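PDB 1D2Z: death domain of pelle from Drosophila melanogaster, which binds the death domain of Tube, which recruits the Pelle kinase to the plasma membrane in the Toll pathway that sets embryonic dorsoventral polarity. Local coordinates for residues M11-L16 / N67-Q72; D32-L37 / D46-I51; Q78-L83 / R94-Y99. All coordinates share one frame; numbering follows the deposited sequence. Where two conformers were deposited one is given.

Contact 1: residues M11-L16 / N67-Q72; sequences MAIRLL and NIWGGQ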
loop_
_atom_site.group_PDB
_atom_site.type_symbol
_atom_site.label_atom_id
_atom_site.label_comp_id
_atom_site.label_asym_id
_atom_site.label_seq_id
_atom_site.Cartn_x
_atom_site.Cartn_y
_atom_site.Cartn_z
ATOM N N MET A 11 15.025 5.490 -4.357
ATOM C CA MET A 11 13.668 5.691 -4.838
ATOM C C MET A 11 12.772 4.502 -4.514
ATOM O O MET A 11 13.246 3.419 -4.165
ATOM C CB MET A 11 13.658 5.930 -6.348
ATOM C CG MET A 11 14.188 4.768 -7.176
ATOM S SD MET A 11 13.937 5.030 -8.948
ATOM C CE MET A 11 15.164 6.311 -9.291
ATOM N N ALA A 12 11.470 4.725 -4.624
ATOM C CA ALA A 12 10.496 3.675 -4.377
ATOM C C ALA A 12 10.579 2.701 -5.549
ATOM O O ALA A 12 10.813 3.115 -6.689
ATOM C CB ALA A 12 9.099 4.274 -4.292
ATOM N N ILE A 13 10.409 1.412 -5.258
ATOM C CA ILE A 13 10.436 0.360 -6.272
ATOM C C ILE A 13 9.486 0.684 -7.427
ATOM O O ILE A 13 9.803 0.432 -8.594
ATOM C CB ILE A 13 10.034 -1.008 -5.645
ATOM C CG1 ILE A 13 11.144 -1.493 -4.703
ATOM C CG2 ILE A 13 9.694 -2.027 -6.735
ATOM C CD1 ILE A 13 10.762 -2.676 -3.832
ATOM N N ARG A 14 8.331 1.254 -7.094
ATOM C CA ARG A 14 7.324 1.615 -8.089
ATOM C C ARG A 14 7.819 2.665 -9.087
ATOM O O ARG A 14 7.255 2.802 -10.175
ATOM C CB ARG A 14 6.054 2.109 -7.392
ATOM C CG ARG A 14 6.311 3.202 -6.373
ATOM C CD ARG A 14 5.085 3.500 -5.522
ATOM N NE ARG A 14 5.400 4.452 -4.459
ATOM C CZ ARG A 14 5.608 5.751 -4.650
ATOM N NH1 ARG A 14 5.530 6.273 -5.867
ATOM N NH2 ARG A 14 5.926 6.526 -3.622
ATOM N N LEU A 15 8.878 3.385 -8.722
ATOM C CA LEU A 15 9.448 4.420 -9.589
ATOM C C LEU A 15 10.604 3.936 -10.474
ATOM O O LEU A 15 11.100 4.683 -11.314
ATOM C CB LEU A 15 9.879 5.635 -8.758
ATOM C CG LEU A 15 8.769 6.366 -7.988
ATOM C CD1 LEU A 15 9.366 7.458 -7.111
ATOM C CD2 LEU A 15 7.749 6.953 -8.956
ATOM N N LEU A 16 11.028 2.687 -10.291
ATOM C CA LEU A 16 12.113 2.125 -11.095
ATOM C C LEU A 16 11.826 2.266 -12.586
ATOM O O LEU A 16 10.744 1.905 -13.054
ATOM C CB LEU A 16 12.317 0.641 -10.776
ATOM C CG LEU A 16 13.308 0.232 -9.688
ATOM C CD1 LEU A 16 13.171 -1.263 -9.407
ATOM C CD2 LEU A 16 14.728 0.568 -10.126
ATOM N N ASN A 67 4.900 -5.402 -8.170
ATOM C CA ASN A 67 3.658 -4.624 -8.154
ATOM C C ASN A 67 3.003 -4.701 -6.773
ATOM O O ASN A 67 2.545 -3.694 -6.236
ATOM C CB ASN A 67 2.672 -5.138 -9.215
ATOM C CG ASN A 67 3.004 -4.648 -10.629
ATOM O OD1 ASN A 67 3.730 -3.675 -10.812
ATOM N ND2 ASN A 67 2.457 -5.327 -11.630
ATOM N N ILE A 68 2.988 -5.899 -6.194
ATOM C CA ILE A 68 2.388 -6.110 -4.876
ATOM C C ILE A 68 3.258 -5.589 -3.731
ATOM O O ILE A 68 2.846 -4.706 -2.975
ATOM C CB ILE A 68 2.064 -7.619 -4.642
ATOM C CG1 ILE A 68 1.011 -8.087 -5.651
ATOM C CG2 ILE A 68 1.559 -7.849 -3.215
ATOM C CD1 ILE A 68 0.836 -9.594 -5.736
ATOM N N TRP A 69 4.466 -6.131 -3.617
ATOM C CA TRP A 69 5.382 -5.756 -2.542
ATOM C C TRP A 69 5.841 -4.295 -2.623
ATOM O O TRP A 69 5.870 -3.591 -1.614
ATOM C CB TRP A 69 6.573 -6.717 -2.538
ATOM C CG TRP A 69 7.413 -6.662 -1.306
ATOM C CD1 TRP A 69 7.004 -6.884 -0.012
ATOM C CD2 TRP A 69 8.810 -6.376 -1.242
ATOM N NE1 TRP A 69 8.065 -6.749 0.848
ATOM C CE2 TRP A 69 9.187 -6.439 0.123
ATOM C CE3 TRP A 69 9.787 -6.071 -2.203
ATOM C CZ2 TRP A 69 10.497 -6.211 0.545
ATOM C CZ3 TRP A 69 11.090 -5.843 -1.779
ATOM C CH2 TRP A 69 11.433 -5.912 -0.418
ATOM N N GLY A 70 6.164 -3.831 -3.825
ATOM C CA GLY A 70 6.597 -2.452 -3.979
ATOM C C GLY A 70 5.425 -1.488 -3.989
ATOM O O GLY A 70 5.466 -0.436 -3.357
ATOM N N GLY A 71 4.361 -1.868 -4.686
ATOM C CA GLY A 71 3.189 -1.021 -4.777
ATOM C C GLY A 71 2.472 -0.752 -3.472
ATOM O O GLY A 71 2.437 0.386 -3.002
ATOM N N GLN A 72 1.916 -1.791 -2.863
ATOM C CA GLN A 72 1.185 -1.601 -1.615
ATOM C C GLN A 72 2.025 -1.170 -0.417
ATOM O O GLN A 72 1.617 -0.294 0.343
ATOM C CB GLN A 72 0.397 -2.859 -1.240
ATOM C CG GLN A 72 -0.361 -2.709 0.075
ATOM C CD GLN A 72 -1.066 -3.973 0.515
ATOM O OE1 GLN A 72 -1.592 -4.737 -0.308
ATOM N NE2 GLN A 72 -1.095 -4.196 1.826
HETATM O O HOH W 1 7.578 1.164 -4.222
#
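Ile-13 packs its CD1 methyl on the indole of Trp-69, 3.8 Å from CZ3. The methyl comes in at a slant to the ring. Two torsions of Ile-13 set this up. CG1 stands beside the backbone N, opposite the carbonyl carbon (chi1 -70°), and chi2 is extended, which sends CD1 out to the ring. The CG2 branch goes the other way, to Gly-70, whose CA also lies 4.1 Å from Ile-13 CB. With no side chain on Gly-70 the backbones come close: the CA atoms of Ile-13 and Gly-70 are 5.3 Å apart. The chain is a death domain, a six-helix bundle. Here the 3-10 turn 13-15, which precedes helix 18-31, lies against helix 61-73 at a wider pi-type turn. One water joins the two backbones. It accepts from Arg-14 N at 3.0 Å and donates to Gly-70 O at 2.8 Å. On helix 61-73, Gly-71 O and Asn-67 O accept hydrogen bonds from Ser-121 and Asn-29 of the Tube chain.

Contact 2: residues D32-L37 / D46-I51; sequences DVWQQL and DQVEQI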
loop_
_atom_site.group_PDB
_atom_site.type_symbol
_atom_site.label_atom_id
_atom_site.label_comp_id
_atom_site.label_asym_id
_atom_site.label_seq_id
_atom_site.Cartn_x
_atom_site.Cartn_y
_atom_site.Cartn_z
ATOM N N ASP A 32 13.177 -18.211 -11.974
ATOM C CA ASP A 32 11.940 -18.718 -11.380
ATOM C C ASP A 32 12.005 -18.680 -9.844
ATOM O O ASP A 32 11.838 -19.703 -9.172
ATOM C CB ASP A 32 11.654 -20.143 -11.882
ATOM C CG ASP A 32 10.205 -20.571 -11.669
ATOM O OD1 ASP A 32 9.324 -19.695 -11.509
ATOM O OD2 ASP A 32 9.946 -21.797 -11.681
ATOM N N VAL A 33 12.268 -17.493 -9.303
ATOM C CA VAL A 33 12.358 -17.300 -7.856
ATOM C C VAL A 33 11.206 -16.492 -7.250
ATOM O O VAL A 33 11.299 -16.071 -6.098
ATOM C CB VAL A 33 13.678 -16.591 -7.451
ATOM C CG1 VAL A 33 14.866 -17.533 -7.611
ATOM C CG2 VAL A 33 13.878 -15.316 -8.286
ATOM N N TRP A 34 10.123 -16.284 -7.997
ATOM C CA TRP A 34 9.011 -15.495 -7.457
ATOM C C TRP A 34 8.436 -16.070 -6.157
ATOM O O TRP A 34 8.178 -15.323 -5.211
ATOM C CB TRP A 34 7.908 -15.277 -8.497
ATOM C CG TRP A 34 7.070 -16.484 -8.813
ATOM C CD1 TRP A 34 7.254 -17.365 -9.837
ATOM C CD2 TRP A 34 5.909 -16.932 -8.097
ATOM N NE1 TRP A 34 6.280 -18.337 -9.805
ATOM C CE2 TRP A 34 5.443 -18.097 -8.748
ATOM C CE3 TRP A 34 5.220 -16.466 -6.971
ATOM C CZ2 TRP A 34 4.315 -18.804 -8.306
ATOM C CZ3 TRP A 34 4.095 -17.168 -6.530
ATOM C CH2 TRP A 34 3.657 -18.324 -7.200
ATOM N N GLN A 35 8.283 -17.391 -6.097
ATOM C CA GLN A 35 7.748 -18.052 -4.904
ATOM C C GLN A 35 8.696 -17.861 -3.725
ATOM O O GLN A 35 8.260 -17.641 -2.593
ATOM C CB GLN A 35 7.488 -19.544 -5.186
ATOM C CG GLN A 35 6.962 -20.360 -4.004
ATOM C CD GLN A 35 5.604 -19.885 -3.479
ATOM O OE1 GLN A 35 4.561 -20.428 -3.844
ATOM N NE2 GLN A 35 5.622 -18.893 -2.592
ATOM N N GLN A 36 9.994 -17.890 -4.005
ATOM C CA GLN A 36 11.000 -17.693 -2.975
ATOM C C GLN A 36 10.921 -16.244 -2.470
ATOM O O GLN A 36 11.012 -15.992 -1.267
ATOM C CB GLN A 36 12.389 -17.996 -3.546
ATOM C CG GLN A 36 13.463 -18.206 -2.508
ATOM C CD GLN A 36 14.769 -18.696 -3.113
ATOM O OE1 GLN A 36 14.773 -19.464 -4.080
ATOM N NE2 GLN A 36 15.884 -18.256 -2.545
ATOM N N LEU A 37 10.731 -15.298 -3.393
ATOM C CA LEU A 37 10.616 -13.889 -3.031
ATOM C C LEU A 37 9.369 -13.677 -2.162
ATOM O O LEU A 37 9.441 -13.059 -1.102
ATOM C CB LEU A 37 10.522 -13.011 -4.289
ATOM C CG LEU A 37 11.757 -12.894 -5.195
ATOM C CD1 LEU A 37 11.375 -12.212 -6.509
ATOM C CD2 LEU A 37 12.857 -12.119 -4.484
ATOM N N ASP A 46 -3.665 -14.665 -0.862
ATOM C CA ASP A 46 -4.301 -13.991 -1.984
ATOM C C ASP A 46 -3.268 -13.296 -2.880
ATOM O O ASP A 46 -3.440 -13.237 -4.099
ATOM C CB ASP A 46 -5.330 -12.978 -1.487
ATOM C CG ASP A 46 -6.521 -12.868 -2.411
ATOM O OD1 ASP A 46 -6.473 -12.049 -3.357
ATOM O OD2 ASP A 46 -7.504 -13.615 -2.197
ATOM N N GLN A 47 -2.206 -12.772 -2.265
ATOM C CA GLN A 47 -1.130 -12.094 -2.994
ATOM C C GLN A 47 -0.325 -13.119 -3.797
ATOM O O GLN A 47 -0.049 -12.916 -4.985
ATOM C CB GLN A 47 -0.241 -11.323 -2.013
ATOM C CG GLN A 47 -1.037 -10.294 -1.214
ATOM C CD GLN A 47 -0.225 -9.551 -0.177
ATOM O OE1 GLN A 47 0.398 -10.156 0.703
ATOM N NE2 GLN A 47 -0.269 -8.222 -0.241
ATOM N N VAL A 48 -0.003 -14.240 -3.152
ATOM C CA VAL A 48 0.731 -15.337 -3.776
ATOM C C VAL A 48 -0.056 -15.859 -4.980
ATOM O O VAL A 48 0.499 -16.052 -6.064
ATOM C CB VAL A 48 0.963 -16.501 -2.766
ATOM C CG1 VAL A 48 1.609 -17.692 -3.455
ATOM C CG2 VAL A 48 1.838 -16.031 -1.611
ATOM N N GLU A 49 -1.361 -16.049 -4.791
ATOM C CA GLU A 49 -2.227 -16.540 -5.858
ATOM C C GLU A 49 -2.329 -15.542 -7.008
ATOM O O GLU A 49 -2.400 -15.935 -8.168
ATOM C CB GLU A 49 -3.623 -16.866 -5.314
ATOM C CG GLU A 49 -4.576 -17.477 -6.346
ATOM C CD GLU A 49 -3.987 -18.687 -7.064
ATOM O OE1 GLU A 49 -3.328 -19.527 -6.406
ATOM O OE2 GLU A 49 -4.189 -18.797 -8.294
ATOM N N GLN A 50 -2.335 -14.254 -6.680
ATOM C CA GLN A 50 -2.409 -13.201 -7.691
ATOM C C GLN A 50 -1.169 -13.289 -8.590
ATOM O O GLN A 50 -1.271 -13.141 -9.805
ATOM C CB GLN A 50 -2.505 -11.826 -7.017
ATOM C CG GLN A 50 -2.546 -10.630 -7.974
ATOM C CD GLN A 50 -2.663 -9.302 -7.239
ATOM O OE1 GLN A 50 -3.311 -9.214 -6.196
ATOM N NE2 GLN A 50 -2.033 -8.260 -7.780
ATOM N N ILE A 51 -0.010 -13.571 -7.994
ATOM C CA ILE A 51 1.230 -13.700 -8.761
ATOM C C ILE A 51 1.170 -14.958 -9.625
ATOM O O ILE A 51 1.419 -14.902 -10.832
ATOM C CB ILE A 51 2.482 -13.799 -7.852
ATOM C CG1 ILE A 51 2.601 -12.555 -6.962
ATOM C CG2 ILE A 51 3.734 -13.952 -8.716
ATOM C CD1 ILE A 51 3.618 -12.683 -5.846
#
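The carbonyl oxygen of Val-48 is met by two ring carbons of Trp-34, CZ3 at 3.8 Å and CH2 at 4.1 Å. These are van der Waals contacts. The same ring packs tightly on Ile-51, whose CG2 methyl is 3.4 Å from Trp-34 CE3. That methyl lies about 3.3 Å off the ring plane, toward the rim of the indole. On the other face, Gln-35 CB sits over the ring centre. Val-48 CG1 comes to the rim in the ring plane, 4.0 Å from Trp-34 CZ3. The indole is thus bordered on both faces and at one edge. Trp-34 CG lies between its backbone N and carbonyl carbon (chi1 73°), which swings the indole across to helix 45-56. Helices 34-40 and 45-56 follow each other in the six-helix bundle of the death domain. Asp-32, with positive phi, is the first residue past helix 18-31, and Val-33 takes the N-cap position of helix 34-40. Trp-34 therefore sits in the first turn of that helix. Gln-35 starts extended, the bend at chi2 (62°) turns the amide toward helix 45-56, and OE1 comes within 4.0 Å of Val-48 CG1 on the exposed side. Further round helix 45-56, glutamines make hydrogen bonds to helix 61-73: Gln-47 NE2 to Tyr-73 OH, and Gln-50 NE2 to Glu-64 OE2. Gln-50 NE2 also makes a weak hydrogen bond to Asn-29 of the Tube chain.

Contact 3: residues Q78-L83 / R94-Y99; sequences QTLFAL and RLIKDY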
loop_
_atom_site.group_PDB
_atom_site.type_symbol
_atom_site.label_atom_id
_atom_site.label_comp_id
_atom_site.label_asym_id
_atom_site.label_seq_id
_atom_site.Cartn_x
_atom_site.Cartn_y
_atom_site.Cartn_z
ATOM N N GLN A 78 16.541 0.114 -2.174
ATOM C CA GLN A 78 17.520 -0.382 -1.209
ATOM C C GLN A 78 16.972 -1.610 -0.478
ATOM O O GLN A 78 17.684 -2.598 -0.288
ATOM C CB GLN A 78 17.914 0.703 -0.203
ATOM C CG GLN A 78 19.004 0.248 0.759
ATOM C CD GLN A 78 19.422 1.321 1.741
ATOM O OE1 GLN A 78 19.304 1.146 2.951
ATOM N NE2 GLN A 78 19.931 2.432 1.224
ATOM N N THR A 79 15.697 -1.564 -0.103
ATOM C CA THR A 79 15.074 -2.689 0.588
ATOM C C THR A 79 15.019 -3.900 -0.344
ATOM O O THR A 79 15.229 -5.031 0.089
ATOM C CB THR A 79 13.676 -2.309 1.130
ATOM O OG1 THR A 79 13.825 -1.221 2.051
ATOM C CG2 THR A 79 13.030 -3.482 1.869
ATOM N N LEU A 80 14.808 -3.643 -1.635
ATOM C CA LEU A 80 14.779 -4.699 -2.645
ATOM C C LEU A 80 16.188 -5.306 -2.751
ATOM O O LEU A 80 16.349 -6.525 -2.858
ATOM C CB LEU A 80 14.347 -4.124 -3.999
ATOM C CG LEU A 80 14.287 -5.104 -5.174
ATOM C CD1 LEU A 80 13.235 -6.199 -4.909
ATOM C CD2 LEU A 80 13.956 -4.340 -6.446
ATOM N N PHE A 81 17.196 -4.439 -2.713
ATOM C CA PHE A 81 18.602 -4.841 -2.766
ATOM C C PHE A 81 18.891 -5.788 -1.586
ATOM O O PHE A 81 19.473 -6.861 -1.766
ATOM C CB PHE A 81 19.479 -3.584 -2.692
ATOM C CG PHE A 81 20.946 -3.831 -2.939
ATOM C CD1 PHE A 81 21.440 -3.952 -4.239
ATOM C CD2 PHE A 81 21.842 -3.898 -1.873
ATOM C CE1 PHE A 81 22.810 -4.131 -4.473
ATOM C CE2 PHE A 81 23.215 -4.078 -2.095
ATOM C CZ PHE A 81 23.696 -4.193 -3.399
ATOM N N ALA A 82 18.425 -5.409 -0.393
ATOM C CA ALA A 82 18.613 -6.214 0.815
ATOM C C ALA A 82 17.927 -7.577 0.718
ATOM O O ALA A 82 18.453 -8.582 1.212
ATOM C CB ALA A 82 18.109 -5.454 2.046
ATOM N N LEU A 83 16.753 -7.617 0.086
ATOM C CA LEU A 83 16.024 -8.870 -0.087
ATOM C C LEU A 83 16.833 -9.797 -0.983
ATOM O O LEU A 83 16.970 -10.988 -0.699
ATOM C CB LEU A 83 14.646 -8.628 -0.703
ATOM C CG LEU A 83 13.835 -9.870 -1.109
ATOM C CD1 LEU A 83 13.543 -10.759 0.103
ATOM C CD2 LEU A 83 12.534 -9.446 -1.782
ATOM N N ARG A 94 23.268 -6.791 -8.771
ATOM C CA ARG A 94 24.088 -6.055 -9.726
ATOM C C ARG A 94 23.235 -5.251 -10.703
ATOM O O ARG A 94 23.574 -4.114 -11.030
ATOM C CB ARG A 94 25.020 -6.998 -10.489
ATOM C CG ARG A 94 26.258 -6.302 -11.039
ATOM C CD ARG A 94 27.184 -7.279 -11.752
ATOM N NE ARG A 94 26.494 -7.881 -12.882
ATOM C CZ ARG A 94 26.408 -7.335 -14.091
ATOM N NH1 ARG A 94 26.994 -6.173 -14.362
ATOM N NH2 ARG A 94 25.618 -7.889 -14.991
ATOM N N LEU A 95 22.111 -5.823 -11.133
ATOM C CA LEU A 95 21.224 -5.148 -12.073
ATOM C C LEU A 95 20.645 -3.840 -11.543
ATOM O O LEU A 95 20.308 -2.946 -12.325
ATOM C CB LEU A 95 20.101 -6.088 -12.533
ATOM C CG LEU A 95 20.535 -7.158 -13.539
ATOM C CD1 LEU A 95 19.376 -8.100 -13.838
ATOM C CD2 LEU A 95 21.044 -6.495 -14.821
ATOM N N ILE A 96 20.534 -3.727 -10.220
ATOM C CA ILE A 96 20.002 -2.511 -9.611
ATOM C C ILE A 96 21.044 -1.718 -8.820
ATOM O O ILE A 96 20.691 -0.796 -8.083
ATOM C CB ILE A 96 18.791 -2.803 -8.675
ATOM C CG1 ILE A 96 19.172 -3.820 -7.596
ATOM C CG2 ILE A 96 17.595 -3.265 -9.489
ATOM C CD1 ILE A 96 18.149 -3.915 -6.464
ATOM N N LYS A 97 22.322 -2.041 -9.008
ATOM C CA LYS A 97 23.393 -1.354 -8.283
ATOM C C LYS A 97 23.427 0.150 -8.515
ATOM O O LYS A 97 23.786 0.909 -7.621
ATOM C CB LYS A 97 24.764 -1.950 -8.629
ATOM C CG LYS A 97 25.261 -1.621 -10.031
ATOM C CD LYS A 97 26.553 -2.368 -10.362
ATOM C CE LYS A 97 26.935 -2.202 -11.830
ATOM N NZ LYS A 97 27.185 -0.765 -12.190
ATOM N N ASP A 98 23.008 0.572 -9.703
ATOM C CA ASP A 98 23.021 1.986 -10.070
ATOM C C ASP A 98 21.946 2.845 -9.402
ATOM O O ASP A 98 21.995 4.076 -9.479
ATOM C CB ASP A 98 22.955 2.121 -11.596
ATOM C CG ASP A 98 24.031 1.300 -12.303
ATOM O OD1 ASP A 98 25.179 1.263 -11.808
ATOM O OD2 ASP A 98 23.731 0.686 -13.351
ATOM N N TYR A 99 20.995 2.199 -8.727
ATOM C CA TYR A 99 19.906 2.901 -8.044
ATOM C C TYR A 99 20.023 2.759 -6.533
ATOM O O TYR A 99 19.083 3.034 -5.786
ATOM C CB TYR A 99 18.564 2.366 -8.528
ATOM C CG TYR A 99 18.340 2.615 -9.995
ATOM C CD1 TYR A 99 17.785 3.815 -10.438
ATOM C CD2 TYR A 99 18.721 1.671 -10.947
ATOM C CE1 TYR A 99 17.619 4.075 -11.795
ATOM C CE2 TYR A 99 18.561 1.918 -12.304
ATOM C CZ TYR A 99 18.010 3.123 -12.723
ATOM O OH TYR A 99 17.858 3.381 -14.061
#
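Ile-96 drives its CD1 methyl against helix 77-86 at Phe-81. The methyl reaches the backbone itself, 3.8 Å from Phe-81 CA and 3.9 Å from Phe-81 N. It also lies near the plane of the phenyl ring, at its edge, 4.0 Å from Phe-81 CD1. With chi1 at -172°, Phe-81 turns CG away from its own N, and the side chain crosses that of Ile-96 at a slant. In Ile-96, chi1 of 56° tucks CG1 in between N and C of its own backbone, and an extended chi2 carries CD1 forward to the helix. Leu-80 adds a looser touch, its CD2 4.2 Å from Ile-96 CD1. All three residues are buried. In the six-helix bundle of the death domain, this contact joins helix 77-86 to the chain just past the last helix, 90-95. Leu-80 and Ile-96 both also pack on Leu-24 of helix 18-31. The far side of segment 94-99 is different. Lys-97 leads its amine away from helix 77-86 and makes a salt bridge to the next residue, exposed Asp-98, with NZ 2.9 Å from OD1. The amine meets the syn side of the carboxylate, 18° out of its plane. Lys-97 O is hydrogen-bonded to His-105 NE2. Phe-81 also packs on Ile-108, and on Leu-149 of the Tube chain.

Overall arrangement
Contacts 1 and 3 are buried. Contact 2 is partly buried and lies across the centre of the chain from contact 3. All three are mainly apolar between their segments, but their polar parts differ. Contact 1 has a water between backbones, contact 2 has a glutamine at its exposed border, and contact 3 has a salt bridge within segment 94-99, away from helix 77-86. Helix 61-73 links contacts 1 and 2: Ile-68 packs on Gln-47, Gln-50 and Ile-51. Leu-80 links contacts 1 and 3 by touching Ile-13 and Trp-69. Leu-37 and Leu-83 join contacts 2 and 3. Tube reaches residues of every contact, with several hydrogen bonds at contact 1 and packing at contact 3.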